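Local atomic coordinates of outer membrane protein (Bartonella henselae, PDB entry 2FI9), a protein that is of unknown function but belongs to the DUF498/DUF598 family. Residues Asn111-Ala115 with Glu116-Val120. Numbering follows the deposited sequence.
Sequences NVLLA and EDRAV
The carbonyl oxygen of Leu113 is gripped by two backbone amides as helix 103-115 comes to its end in a Schellman motif. Arg118 N gives it a nearly straight bond, 3.1 Å from N to Leu113 O with an N-H...O angle of 164°, while Glu116 N adds a weak one and bonds mainly to Val112 O. The second bond of the motif runs from Asp117 N to Leu114 O, 2.9 Å, with the donor lying well above the carbonyl plane. Asp117, the C' residue, takes positive phi (60°), the left-handed conformation that turns the chain; aspartate, with no branch at CB, is among the residues that tolerate it.

Beyond the turn, the chain comes back past the end of the helix and enters strand 120-124 of the mixed sheet. The two methyl groups of Leu113 serve two neighbours at once: CD2 lies 3.9 Å from Arg118 CG, in the aliphatic part of that side chain, and CD1 meets Val120 CG2 at 3.8 Å, the leucine and valine crossing at about a right angle. Both also touch Leu73 of the neighbouring strand 71-75. Val120, buried, apolar and beta-branched, suits the start of a strand; with chi1 at 65° it places CG1 between its own N and C, where it packs against the backbone of Leu114.

On the solvent-exposed side, Glu116 runs alongside Val112, its extended chain bringing OE2 to 3.9 Å from Val112 CG1. Arg118, bent at chi2 and chi3, curls back so that Glu116 OE1 lies in the guanidinium plane at its edge, a long salt bridge of 3.7 Å to Arg118 NH2.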
loop_
_atom_site.group_PDB
_atom_site.type_symbol
_atom_site.label_atom_id
_atom_site.label_comp_id
_atom_site.label_asym_id
_atom_site.label_seq_id
_atom_site.Cartn_x
_atom_site.Cartn_y
_atom_site.Cartn_z
ATOM N N ASN A 111 2.192 7.550 -6.245
ATOM C CA ASN A 111 2.994 7.894 -7.415
ATOM C C ASN A 111 3.689 9.232 -7.231
ATOM O O ASN A 111 4.883 9.358 -7.518
ATOM C CB ASN A 111 2.136 7.895 -8.685
ATOM C CG ASN A 111 1.769 6.495 -9.141
ATOM O OD1 ASN A 111 2.296 5.504 -8.636
ATOM N ND2 ASN A 111 0.880 6.407 -10.121
ATOM N N VAL A 112 2.939 10.214 -6.723
ATOM C CA VAL A 112 3.449 11.566 -6.552
ATOM C C VAL A 112 4.577 11.575 -5.518
ATOM O O VAL A 112 5.672 12.085 -5.792
ATOM C CB VAL A 112 2.311 12.556 -6.169
ATOM C CG1 VAL A 112 2.882 13.825 -5.540
ATOM C CG2 VAL A 112 1.467 12.899 -7.407
ATOM N N LEU A 113 4.329 10.976 -4.358
ATOM C CA LEU A 113 5.327 10.922 -3.296
ATOM C C LEU A 113 6.559 10.106 -3.684
ATOM O O LEU A 113 7.693 10.454 -3.312
ATOM C CB LEU A 113 4.718 10.372 -2.006
ATOM C CG LEU A 113 3.631 11.215 -1.338
ATOM C CD1 LEU A 113 3.067 10.434 -0.183
ATOM C CD2 LEU A 113 4.203 12.539 -0.853
ATOM N N LEU A 114 6.338 9.026 -4.431
ATOM C CA LEU A 114 7.451 8.232 -4.965
ATOM C C LEU A 114 8.373 9.073 -5.868
ATOM O O LEU A 114 9.605 9.035 -5.740
ATOM C CB LEU A 114 6.925 6.998 -5.714
ATOM C CG LEU A 114 8.027 6.054 -6.204
ATOM C CD1 LEU A 114 8.789 5.447 -5.019
ATOM C CD2 LEU A 114 7.421 4.982 -7.084
ATOM N N ALA A 115 7.760 9.850 -6.759
ATOM C CA ALA A 115 8.477 10.756 -7.657
ATOM C C ALA A 115 9.274 11.827 -6.904
ATOM O O ALA A 115 10.285 12.324 -7.405
ATOM C CB ALA A 115 7.501 11.412 -8.636
ATOM N N GLU A 116 8.802 12.188 -5.716
ATOM C CA GLU A 116 9.485 13.147 -4.852
ATOM C C GLU A 116 10.571 12.496 -3.980
ATOM O O GLU A 116 11.143 13.162 -3.117
ATOM C CB GLU A 116 8.468 13.833 -3.929
ATOM C CG GLU A 116 7.618 14.908 -4.565
ATOM C CD GLU A 116 6.544 15.447 -3.614
ATOM O OE1 GLU A 116 6.597 15.190 -2.370
ATOM O OE2 GLU A 116 5.632 16.131 -4.130
ATOM N N ASP A 117 10.836 11.207 -4.189
ATOM C CA ASP A 117 11.820 10.456 -3.396
ATOM C C ASP A 117 11.525 10.406 -1.898
ATOM O O ASP A 117 12.443 10.369 -1.081
ATOM C CB ASP A 117 13.246 10.993 -3.626
ATOM C CG ASP A 117 13.667 10.938 -5.085
ATOM O OD1 ASP A 117 13.515 9.870 -5.723
ATOM O OD2 ASP A 117 14.148 11.973 -5.598
ATOM N N ARG A 118 10.245 10.404 -1.537
ATOM C CA ARG A 118 9.845 10.273 -0.129
ATOM C C ARG A 118 9.934 8.799 0.252
ATOM O O ARG A 118 9.752 7.927 -0.610
ATOM C CB ARG A 118 8.415 10.778 0.088
ATOM C CG ARG A 118 8.057 12.109 -0.612
ATOM C CD ARG A 118 8.915 13.304 -0.164
ATOM N NE ARG A 118 8.859 13.468 1.287
ATOM C CZ ARG A 118 7.900 14.115 1.943
ATOM N NH1 ARG A 118 7.938 14.183 3.267
ATOM N NH2 ARG A 118 6.892 14.683 1.288
ATOM N N ALA A 119 10.214 8.520 1.527
ATOM C CA ALA A 119 10.202 7.146 2.041
ATOM C C ALA A 119 8.744 6.669 2.195
ATOM O O ALA A 119 8.237 6.529 3.308
ATOM C CB ALA A 119 10.978 7.051 3.383
ATOM N N VAL A 120 8.089 6.421 1.063
ATOM C CA VAL A 120 6.662 6.101 1.023
ATOM C C VAL A 120 6.426 4.627 0.698
ATOM O O VAL A 120 7.172 4.008 -0.103
ATOM C CB VAL A 120 5.915 7.015 -0.011
ATOM C CG1 VAL A 120 6.386 6.747 -1.417
ATOM C CG2 VAL A 120 4.363 6.895 0.111
#